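Side-chain contacts in fusion DH (Streptomyces sp. MJ635-86F5, PDB 6K97), which joins the two halves of a split polyketide synthase dehydratase in one engineered chain, and probably dehydrates carrier-bound intermediates on the way to the macrolactam cremimycin: residues A[30-33]-A[39-42]; A[46-51]-A[86-91]; A[207-212]-A[265-270]; A[272-277]-A[300-305]. One frame throughout, in Å; residues are numbered along the deposited sequence.

All four contacts are partly buried, and each stays within one half of the double hot dog, so none depends on the engineered junction. Interactions 1 and 2 share the N-terminal half: strands 39-42 and 48-55 are neighbours, and both contacts reach the second subunit. Interaction 1 combines one backbone hydrogen bond with side chains laid along the strand at the sheet margin, whereas interaction 2 is wholly apolar, aromatic rings against the end of helix 75-88. Interactions 3 and 4 lie across the chain's centre, their own centres about 12 Å apart. Both mix a buried phenylalanine with a partly exposed cationic chain; Lys302 of interaction 4 ties them together through residues 265-270 of interaction 3.

Interaction 1: residues A[30-33]-A[39-42]; sequences EATE and TATE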
loop_
_atom_site.group_PDB
_atom_site.type_symbol
_atom_site.label_atom_id
_atom_site.label_comp_id
_atom_site.label_asym_id
_atom_site.label_seq_id
_atom_site.Cartn_x
_atom_site.Cartn_y
_atom_site.Cartn_z
ATOM N N GLU A 30 -7.091 -3.041 3.353
ATOM C CA GLU A 30 -7.426 -4.181 4.196
ATOM C C GLU A 30 -6.592 -4.085 5.461
ATOM O O GLU A 30 -5.387 -3.827 5.392
ATOM C CB GLU A 30 -7.161 -5.511 3.436
ATOM C CG GLU A 30 -8.059 -5.686 2.209
ATOM C CD GLU A 30 -7.416 -6.346 0.973
ATOM O OE1 GLU A 30 -6.245 -6.062 0.585
ATOM O OE2 GLU A 30 -8.123 -7.155 0.346
ATOM N N ALA A 31 -7.222 -4.306 6.615
ATOM C CA ALA A 31 -6.542 -4.254 7.901
ATOM C C ALA A 31 -5.750 -5.529 8.129
ATOM O O ALA A 31 -6.011 -6.548 7.469
ATOM C CB ALA A 31 -7.538 -4.060 9.022
ATOM N N THR A 32 -4.763 -5.455 9.043
ATOM C CA THR A 32 -4.071 -6.627 9.552
ATOM C C THR A 32 -4.103 -6.564 11.079
ATOM O O THR A 32 -4.199 -5.490 11.640
ATOM C CB THR A 32 -2.628 -6.686 9.003
ATOM O OG1 THR A 32 -2.096 -7.986 9.241
ATOM C CG2 THR A 32 -1.701 -5.635 9.665
ATOM N N GLU A 33 -4.005 -7.692 11.766
ATOM C CA GLU A 33 -3.914 -7.676 13.247
ATOM C C GLU A 33 -2.453 -7.836 13.643
ATOM O O GLU A 33 -1.894 -8.915 13.541
ATOM C CB GLU A 33 -4.774 -8.779 13.902
ATOM C CG GLU A 33 -6.283 -8.520 13.823
ATOM C CD GLU A 33 -6.916 -8.746 12.426
ATOM O OE1 GLU A 33 -6.613 -9.766 11.752
ATOM O OE2 GLU A 33 -7.745 -7.902 11.991
ATOM N N THR A 39 -2.252 -2.145 8.319
ATOM C CA THR A 39 -2.785 -2.603 7.021
ATOM C C THR A 39 -1.939 -3.704 6.349
ATOM O O THR A 39 -0.757 -3.845 6.614
ATOM C CB THR A 39 -2.875 -1.438 5.983
ATOM O OG1 THR A 39 -1.555 -1.056 5.558
ATOM C CG2 THR A 39 -3.608 -0.217 6.534
ATOM N N ALA A 40 -2.566 -4.435 5.423
ATOM C CA ALA A 40 -1.904 -5.435 4.551
ATOM C C ALA A 40 -2.600 -5.506 3.228
ATOM O O ALA A 40 -3.778 -5.670 3.213
ATOM C CB ALA A 40 -1.990 -6.796 5.193
ATOM N N THR A 41 -1.919 -5.371 2.102
ATOM C CA THR A 41 -2.609 -5.506 0.861
ATOM C C THR A 41 -1.789 -6.276 -0.113
ATOM O O THR A 41 -0.575 -6.138 -0.138
ATOM C CB THR A 41 -3.001 -4.148 0.246
ATOM O OG1 THR A 41 -2.052 -3.777 -0.742
ATOM C CG2 THR A 41 -3.050 -3.045 1.252
ATOM N N GLU A 42 -2.438 -7.100 -0.925
ATOM C CA GLU A 42 -1.758 -7.879 -1.943
ATOM C C GLU A 42 -1.869 -7.005 -3.139
ATOM O O GLU A 42 -2.918 -6.416 -3.340
ATOM C CB GLU A 42 -2.431 -9.248 -2.181
ATOM C CG GLU A 42 -1.632 -10.176 -3.124
ATOM C CD GLU A 42 -2.366 -11.484 -3.498
ATOM O OE1 GLU A 42 -3.438 -11.367 -4.134
ATOM O OE2 GLU A 42 -1.874 -12.605 -3.220
#
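Glu30 lays its side chain along the backbone of strand 39-42, its CB 3.4 Å from Ala40 O and its OE1 3.7 Å from Thr41 CA. With CG beside the backbone N (chi1 -64°), the chain runs on past the Ala40 carbonyl to the next residue of the strand. Its other carboxylate oxygen, OE2, is taken by His133 of the second subunit, whose Trp140 also packs on Glu30. The backbone below this arm is joined by a nearly straight hydrogen bond, Ala40 N to Glu30 O at 2.9 Å and 169° at the hydrogen. Thr39 CA adds a much weaker CA-H...O contact to Glu30 O at 3.3 Å. Within this chain strand 39-42 is the outermost strand on the N-terminal side of the double hot dog, and residues 30-33 run antiparallel beside it without forming a full strand: a single beta bridge pairs Ala31 with Thr39, their CA atoms 4.2 Å apart. Beyond the bridge, Thr32 leans back on the strand. Its CB sits 3.9 Å from Ala40 CB, while the methyl CG2 comes 3.7 Å from Thr39 O. With OG1 opposite the backbone N (chi1 -166°), CG2 is the branch turned to the strand, and OG1 is hydrogen-bonded to His84 NE2. Thr39 turns its side chain to the other side of the strand, where OG1 is hydrogen-bonded to Thr51 OG1.

Interaction 2: residues A[46-51]-A[86-91]; sequences GGYLFT and ADIAGC
Ile88, at the end of helix 75-88, turns its CB and the CG2 branch to two aromatic rings of strand 48-55, while the end of its longer branch leads away. Tyr48 and Phe50 alternate along the strand and therefore project on the same side, both with CG beside the backbone N (chi1 -70° and -54°). The bump that enters the shallow hollow between them is Ile88 CG2, 4.1 Å from Tyr48 CE2 and also 4.1 Å from Phe50 CE2. The Phe50 ring meets the isoleucine edge-on: Ile88 CB lies in the ring plane, 3.9 Å from CZ, and CG1 approaches the same edge at 3.9 Å from CE2. On the same side of the Tyr48 ring as Ile88 CG2 a second, smaller bump, the methyl of Ala89, comes obliquely to within 3.7 Å of Tyr48 CE1. The tyrosine ring is thus a floor shared by both, Ile88 near CE2 and Ala89 near CE1, and Arg126 touches both Tyr48 and Ala89. Cutting Tyr48 back to an alanine would probably open a gap beneath Ala89 CB and cost Ile88 CG2 its contact, leaving Phe50 as its partner on this strand. Just beyond, the helix ends in a Schellman motif, Gly90 at positive phi and Cys91 N bonded to Ala86 O. An antiparallel sheet wrapped round a central helix marks the hot dog fold, here in its N-terminal half.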
loop_
_atom_site.group_PDB
_atom_site.type_symbol
_atom_site.label_atom_id
_atom_site.label_comp_id
_atom_site.label_asym_id
_atom_site.label_seq_id
_atom_site.Cartn_x
_atom_site.Cartn_y
_atom_site.Cartn_z
ATOM N N GLY A 46 1.380 -9.665 -7.254
ATOM C CA GLY A 46 1.567 -10.761 -6.286
ATOM C C GLY A 46 2.408 -10.369 -5.065
ATOM O O GLY A 46 2.702 -11.193 -4.187
ATOM N N GLY A 47 2.831 -9.107 -5.019
ATOM C CA GLY A 47 3.615 -8.575 -3.905
ATOM C C GLY A 47 2.697 -8.115 -2.817
ATOM O O GLY A 47 1.487 -8.165 -2.995
ATOM N N TYR A 48 3.260 -7.704 -1.681
ATOM C CA TYR A 48 2.432 -7.193 -0.572
ATOM C C TYR A 48 2.949 -5.845 -0.041
ATOM O O TYR A 48 4.139 -5.536 -0.185
ATOM C CB TYR A 48 2.417 -8.185 0.569
ATOM C CG TYR A 48 1.678 -9.444 0.317
ATOM C CD1 TYR A 48 2.276 -10.511 -0.334
ATOM C CD2 TYR A 48 0.348 -9.588 0.732
ATOM C CE1 TYR A 48 1.564 -11.686 -0.578
ATOM C CE2 TYR A 48 -0.365 -10.768 0.506
ATOM C CZ TYR A 48 0.240 -11.805 -0.151
ATOM O OH TYR A 48 -0.461 -12.977 -0.365
ATOM N N LEU A 49 2.068 -5.049 0.564
ATOM C CA LEU A 49 2.459 -3.812 1.267
ATOM C C LEU A 49 1.847 -3.867 2.665
ATOM O O LEU A 49 0.657 -4.145 2.794
ATOM C CB LEU A 49 1.956 -2.566 0.539
ATOM C CG LEU A 49 2.258 -1.236 1.261
ATOM C CD1 LEU A 49 3.754 -0.891 1.225
ATOM C CD2 LEU A 49 1.475 -0.054 0.711
ATOM N N PHE A 50 2.636 -3.622 3.703
ATOM C CA PHE A 50 2.096 -3.462 5.060
ATOM C C PHE A 50 2.449 -2.084 5.594
ATOM O O PHE A 50 3.558 -1.604 5.349
ATOM C CB PHE A 50 2.714 -4.466 5.978
ATOM C CG PHE A 50 2.596 -5.862 5.491
ATOM C CD1 PHE A 50 3.470 -6.360 4.574
ATOM C CD2 PHE A 50 1.592 -6.658 5.940
ATOM C CE1 PHE A 50 3.368 -7.665 4.136
ATOM C CE2 PHE A 50 1.460 -7.967 5.474
ATOM C CZ PHE A 50 2.356 -8.471 4.581
ATOM N N THR A 51 1.529 -1.430 6.288
ATOM C CA THR A 51 1.821 -0.077 6.782
ATOM C C THR A 51 1.395 0.096 8.220
ATOM O O THR A 51 0.481 -0.590 8.702
ATOM C CB THR A 51 1.124 1.040 5.956
ATOM O OG1 THR A 51 -0.291 1.087 6.254
ATOM C CG2 THR A 51 1.301 0.802 4.469
ATOM N N ALA A 86 6.037 -12.539 6.447
ATOM C CA ALA A 86 6.242 -13.929 6.055
ATOM C C ALA A 86 4.949 -14.734 6.229
ATOM O O ALA A 86 4.511 -15.449 5.323
ATOM C CB ALA A 86 7.375 -14.540 6.847
ATOM N N ASP A 87 4.348 -14.569 7.383
ATOM C CA ASP A 87 3.149 -15.211 7.704
ATOM C C ASP A 87 2.029 -14.858 6.678
ATOM O O ASP A 87 1.418 -15.743 6.105
ATOM C CB ASP A 87 2.772 -14.838 9.120
ATOM C CG ASP A 87 1.486 -15.489 9.581
ATOM O OD1 ASP A 87 1.284 -16.648 9.281
ATOM O OD2 ASP A 87 0.661 -14.819 10.236
ATOM N N ILE A 88 1.819 -13.591 6.372
ATOM C CA ILE A 88 0.718 -13.264 5.489
ATOM C C ILE A 88 0.960 -13.757 4.071
ATOM O O ILE A 88 0.020 -14.170 3.370
ATOM C CB ILE A 88 0.465 -11.765 5.503
ATOM C CG1 ILE A 88 0.077 -11.296 6.926
ATOM C CG2 ILE A 88 -0.608 -11.382 4.522
ATOM C CD1 ILE A 88 -1.161 -11.958 7.471
ATOM N N ALA A 89 2.212 -13.760 3.647
ATOM C CA ALA A 89 2.592 -14.214 2.293
ATOM C C ALA A 89 2.870 -15.704 2.160
ATOM O O ALA A 89 3.364 -16.119 1.131
ATOM C CB ALA A 89 3.817 -13.460 1.835
ATOM N N GLY A 90 2.628 -16.515 3.183
ATOM C CA GLY A 90 2.843 -17.963 3.022
ATOM C C GLY A 90 4.309 -18.432 2.971
ATOM O O GLY A 90 4.583 -19.542 2.486
ATOM N N CYS A 91 5.252 -17.677 3.536
ATOM C CA CYS A 91 6.658 -18.157 3.561
ATOM C C CYS A 91 7.095 -18.698 4.917
ATOM O O CYS A 91 6.790 -18.133 5.950
ATOM C CB CYS A 91 7.628 -17.054 3.130
ATOM S SG CYS A 91 7.319 -16.335 1.523
#

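Interaction 3: residues A[207-212]-A[265-270]; sequences ADRGFQ and PLLDGE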
loop_
_atom_site.group_PDB
_atom_site.type_symbol
_atom_site.label_atom_id
_atom_site.label_comp_id
_atom_site.label_asym_id
_atom_site.label_seq_id
_atom_site.Cartn_x
_atom_site.Cartn_y
_atom_site.Cartn_z
ATOM N N ALA A 207 25.294 -1.953 30.627
ATOM C CA ALA A 207 24.884 -0.558 30.793
ATOM C C ALA A 207 26.079 0.369 30.786
ATOM O O ALA A 207 26.033 1.457 30.206
ATOM C CB ALA A 207 24.066 -0.389 32.063
ATOM N N ASP A 208 27.166 -0.071 31.404
ATOM C CA ASP A 208 28.398 0.704 31.420
ATOM C C ASP A 208 29.021 0.856 30.070
ATOM O O ASP A 208 29.777 1.759 29.880
ATOM C CB ASP A 208 29.431 0.068 32.370
ATOM C CG ASP A 208 29.115 0.348 33.845
ATOM O OD1 ASP A 208 28.390 1.329 34.142
ATOM O OD2 ASP A 208 29.545 -0.440 34.701
ATOM N N ARG A 209 28.704 -0.008 29.126
ATOM C CA ARG A 209 29.192 0.104 27.752
ATOM C C ARG A 209 28.253 0.858 26.823
ATOM O O ARG A 209 28.577 1.008 25.657
ATOM C CB ARG A 209 29.353 -1.304 27.148
ATOM C CG ARG A 209 30.159 -2.320 27.967
ATOM C CD ARG A 209 31.647 -2.153 27.765
ATOM N NE ARG A 209 32.079 -2.615 26.450
ATOM C CZ ARG A 209 32.810 -3.705 26.198
ATOM N NH1 ARG A 209 33.159 -3.957 24.937
ATOM N NH2 ARG A 209 33.199 -4.532 27.162
ATOM N N GLY A 210 27.060 1.237 27.297
ATOM C CA GLY A 210 26.077 1.906 26.468
ATOM C C GLY A 210 24.795 1.141 26.100
ATOM O O GLY A 210 23.932 1.667 25.390
ATOM N N PHE A 211 24.685 -0.104 26.538
ATOM C CA PHE A 211 23.461 -0.849 26.353
ATOM C C PHE A 211 22.507 -0.507 27.503
ATOM O O PHE A 211 22.483 -1.179 28.526
ATOM C CB PHE A 211 23.741 -2.357 26.321
ATOM C CG PHE A 211 24.652 -2.787 25.205
ATOM C CD1 PHE A 211 24.144 -3.103 23.954
ATOM C CD2 PHE A 211 26.009 -2.883 25.397
ATOM C CE1 PHE A 211 24.984 -3.489 22.912
ATOM C CE2 PHE A 211 26.850 -3.257 24.362
ATOM C CZ PHE A 211 26.340 -3.562 23.111
ATOM N N GLN A 212 21.738 0.552 27.336
ATOM C CA GLN A 212 20.936 1.055 28.423
ATOM C C GLN A 212 19.531 0.478 28.385
ATOM O O GLN A 212 18.570 1.165 28.072
ATOM C CB GLN A 212 20.905 2.568 28.359
ATOM C CG GLN A 212 22.301 3.147 28.564
ATOM C CD GLN A 212 22.624 4.410 27.778
ATOM O OE1 GLN A 212 21.967 4.776 26.804
ATOM N NE2 GLN A 212 23.701 5.041 28.176
ATOM N N PRO A 265 30.245 -13.104 26.162
ATOM C CA PRO A 265 31.527 -13.511 25.594
ATOM C C PRO A 265 31.914 -12.665 24.394
ATOM O O PRO A 265 33.089 -12.329 24.241
ATOM C CB PRO A 265 31.324 -14.980 25.178
ATOM C CG PRO A 265 29.846 -15.231 25.274
ATOM C CD PRO A 265 29.289 -14.218 26.260
ATOM N N LEU A 266 30.938 -12.267 23.584
ATOM C CA LEU A 266 31.212 -11.486 22.372
ATOM C C LEU A 266 31.789 -10.080 22.618
ATOM O O LEU A 266 32.383 -9.544 21.704
ATOM C CB LEU A 266 29.960 -11.375 21.476
ATOM C CG LEU A 266 29.514 -12.656 20.722
ATOM C CD1 LEU A 266 28.414 -12.333 19.720
ATOM C CD2 LEU A 266 30.632 -13.455 20.036
ATOM N N LEU A 267 31.602 -9.493 23.799
ATOM C CA LEU A 267 32.135 -8.168 24.127
ATOM C C LEU A 267 33.417 -8.218 24.953
ATOM O O LEU A 267 33.933 -7.196 25.351
ATOM C CB LEU A 267 31.074 -7.346 24.923
ATOM C CG LEU A 267 29.834 -6.896 24.163
ATOM C CD1 LEU A 267 28.941 -6.053 25.069
ATOM C CD2 LEU A 267 30.168 -6.092 22.903
ATOM N N ASP A 268 33.918 -9.412 25.198
ATOM C CA ASP A 268 34.778 -9.676 26.331
ATOM C C ASP A 268 36.052 -8.852 26.338
ATOM O O ASP A 268 36.416 -8.240 27.365
ATOM C CB ASP A 268 35.133 -11.168 26.380
ATOM C CG ASP A 268 35.599 -11.630 27.745
ATOM O OD1 ASP A 268 35.452 -10.897 28.763
ATOM O OD2 ASP A 268 36.110 -12.766 27.765
ATOM N N GLY A 269 36.755 -8.817 25.222
ATOM C CA GLY A 269 37.965 -7.970 25.180
ATOM C C GLY A 269 37.815 -7.023 24.006
ATOM O O GLY A 269 38.572 -7.080 23.024
ATOM N N GLU A 270 36.755 -6.225 24.046
ATOM C CA GLU A 270 36.377 -5.446 22.892
ATOM C C GLU A 270 36.116 -4.030 23.324
ATOM O O GLU A 270 35.809 -3.760 24.453
ATOM C CB GLU A 270 35.179 -6.072 22.181
ATOM C CG GLU A 270 35.474 -7.411 21.512
ATOM C CD GLU A 270 36.306 -7.285 20.248
ATOM O OE1 GLU A 270 36.477 -6.153 19.722
ATOM O OE2 GLU A 270 36.765 -8.331 19.759
#
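In the C-terminal hot dog half, the Schellman motif that closes helix 199-208 at Gly210 brings Arg209 and Phe211 against Leu267 in the loop after helix 252-266. Arg209, bent at chi2 and chi3 (-82° and -73°), sends its guanidinium to the carbonyls of that loop. Arg209 NH1 and NH2 fork onto Leu267 O at 3.4 and 3.3 Å; both bonds are weak. NH1 also lies 2.7 Å from Glu270 O, but this oxygen sits obliquely to the guanidinium and the angle is too poor for a hydrogen bond. Over one face of the group rests Leu267 CB, 4.0 Å from NH1. Further in, Leu267 and Phe211 meet from opposite directions, CD1 reaching 3.6 Å from CE2 of the ring, with Leu206 touching both. Replacing Arg209 by a leucine is likely to leave Leu267 O without its two side-chain donors and the loop less firmly tied to the helix end. NH1 has one more weak bond, to Gly272 O. The Asp268 and Glu270 carboxylates come no nearer than 6.6 Å, the distance from Glu270 OE1 to NH1, and the arginine charge is therefore probably balanced here by carbonyl dipoles instead of a direct salt bridge.

Interaction 4: residues A[272-277]-A[300-305]; sequences GLFLPF and GDKSVS
Lys302 reaches from a turn of the C-terminal hot dog half to the buried ring of Phe274 on strand 273-284. The turn, type II from Gly300 to Ser303, leads into strand 303-309 and is closed by Ser303 N bonding to Gly300 O at 3.2 Å. Lys302 occupies its third position with positive phi, and from there its CB points at the phenylalanine strand. CG, placed beside the backbone N (chi1 -57°), comes to 4.3 Å from Phe274 CE2. A bend at chi2 then carries CD to the closest approach of the contact, 3.9 Å from the same CE2 and oblique to the ring. CE continues past at 4.2 Å from Phe274 CE2, so the aliphatic part of the lysine crosses one corner of the ring instead of stacking on it. Phe274 itself is buried, with Pro326 and Leu267 also against its side chain. Lys302 NZ lies 5.2 Å from the centroid of the Phe274 ring, 27° off its normal, too long for more than a weak cation-pi attraction. The extended last two torsions carry NZ to its strong partners, Leu266 O at the close of helix 252-266, a hydrogen bond, and Glu270 OE2, a salt bridge, which together probably stabilise its charge. Next to Lys302 in the turn, Ser303 OG gives a weak hydrogen bond to Asp301 O at 3.3 Å.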
loop_
_atom_site.group_PDB
_atom_site.type_symbol
_atom_site.label_atom_id
_atom_site.label_comp_id
_atom_site.label_asym_id
_atom_site.label_seq_id
_atom_site.Cartn_x
_atom_site.Cartn_y
_atom_site.Cartn_z
ATOM N N GLY A 272 34.019 -0.503 22.733
ATOM C CA GLY A 272 32.715 -0.079 22.158
ATOM C C GLY A 272 31.591 -1.102 21.875
ATOM O O GLY A 272 31.469 -2.120 22.523
ATOM N N LEU A 273 30.728 -0.765 20.931
ATOM C CA LEU A 273 29.423 -1.354 20.862
ATOM C C LEU A 273 29.344 -2.209 19.687
ATOM O O LEU A 273 29.959 -1.942 18.668
ATOM C CB LEU A 273 28.342 -0.311 20.689
ATOM C CG LEU A 273 28.222 0.694 21.817
ATOM C CD1 LEU A 273 27.585 1.968 21.295
ATOM C CD2 LEU A 273 27.438 0.101 22.967
ATOM N N PHE A 274 28.505 -3.217 19.842
ATOM C CA PHE A 274 28.299 -4.284 18.883
ATOM C C PHE A 274 26.831 -4.514 18.842
ATOM O O PHE A 274 26.221 -4.731 19.879
ATOM C CB PHE A 274 29.013 -5.547 19.337
ATOM C CG PHE A 274 30.481 -5.593 18.948
ATOM C CD1 PHE A 274 31.459 -5.070 19.784
ATOM C CD2 PHE A 274 30.881 -6.176 17.738
ATOM C CE1 PHE A 274 32.806 -5.125 19.447
ATOM C CE2 PHE A 274 32.234 -6.226 17.381
ATOM C CZ PHE A 274 33.202 -5.686 18.241
ATOM N N LEU A 275 26.252 -4.399 17.660
ATOM C CA LEU A 275 24.823 -4.620 17.430
ATOM C C LEU A 275 24.595 -5.637 16.313
ATOM O O LEU A 275 25.467 -5.820 15.451
ATOM C CB LEU A 275 24.163 -3.317 16.974
ATOM C CG LEU A 275 24.127 -2.153 17.957
ATOM C CD1 LEU A 275 23.484 -0.928 17.304
ATOM C CD2 LEU A 275 23.400 -2.550 19.239
ATOM N N PRO A 276 23.400 -6.254 16.288
ATOM C CA PRO A 276 23.045 -7.123 15.186
ATOM C C PRO A 276 22.965 -6.347 13.919
ATOM O O PRO A 276 22.488 -5.230 13.941
ATOM C CB PRO A 276 21.658 -7.658 15.573
ATOM C CG PRO A 276 21.655 -7.623 17.076
ATOM C CD PRO A 276 22.436 -6.360 17.407
ATOM N N PHE A 277 23.485 -6.902 12.827
ATOM C CA PHE A 277 23.282 -6.293 11.493
ATOM C C PHE A 277 22.805 -7.308 10.467
ATOM O O PHE A 277 22.436 -6.900 9.418
ATOM C CB PHE A 277 24.500 -5.580 10.934
ATOM C CG PHE A 277 25.566 -6.482 10.388
ATOM C CD1 PHE A 277 26.520 -7.073 11.243
ATOM C CD2 PHE A 277 25.699 -6.707 9.025
ATOM C CE1 PHE A 277 27.533 -7.871 10.736
ATOM C CE2 PHE A 277 26.752 -7.505 8.519
ATOM C CZ PHE A 277 27.626 -8.108 9.366
ATOM N N GLY A 300 31.102 -18.690 14.078
ATOM C CA GLY A 300 32.061 -17.900 13.332
ATOM C C GLY A 300 32.190 -16.602 14.082
ATOM O O GLY A 300 31.597 -16.453 15.132
ATOM N N ASP A 301 32.998 -15.688 13.572
ATOM C CA ASP A 301 33.431 -14.576 14.374
ATOM C C ASP A 301 32.322 -13.501 14.448
ATOM O O ASP A 301 31.767 -13.070 13.435
ATOM C CB ASP A 301 34.796 -14.038 13.889
ATOM C CG ASP A 301 34.677 -12.993 12.795
ATOM O OD1 ASP A 301 34.298 -13.342 11.654
ATOM O OD2 ASP A 301 34.982 -11.815 13.093
ATOM N N LYS A 302 32.007 -13.143 15.695
ATOM C CA LYS A 302 30.963 -12.240 16.041
ATOM C C LYS A 302 29.566 -12.728 15.628
ATOM O O LYS A 302 28.597 -11.925 15.587
ATOM C CB LYS A 302 31.316 -10.842 15.494
ATOM C CG LYS A 302 32.652 -10.305 16.002
ATOM C CD LYS A 302 32.665 -10.143 17.505
ATOM C CE LYS A 302 34.091 -9.947 18.010
ATOM N NZ LYS A 302 34.175 -10.179 19.486
ATOM N N SER A 303 29.435 -14.037 15.353
ATOM C CA SER A 303 28.132 -14.615 15.022
ATOM C C SER A 303 27.759 -15.727 15.961
ATOM O O SER A 303 28.598 -16.468 16.403
ATOM C CB SER A 303 28.119 -15.195 13.625
ATOM O OG SER A 303 28.824 -14.400 12.735
ATOM N N VAL A 304 26.474 -15.860 16.236
ATOM C CA VAL A 304 25.960 -16.994 16.971
ATOM C C VAL A 304 24.723 -17.542 16.311
ATOM O O VAL A 304 24.109 -16.905 15.434
ATOM C CB VAL A 304 25.581 -16.632 18.419
ATOM C CG1 VAL A 304 26.824 -16.179 19.181
ATOM C CG2 VAL A 304 24.449 -15.631 18.493
ATOM N N SER A 305 24.377 -18.757 16.664
ATOM C CA SER A 305 23.085 -19.220 16.214
ATOM C C SER A 305 22.312 -19.626 17.422
ATOM O O SER A 305 22.882 -19.816 18.486
ATOM C CB SER A 305 23.215 -20.313 15.157
ATOM O OG SER A 305 23.595 -21.482 15.753
#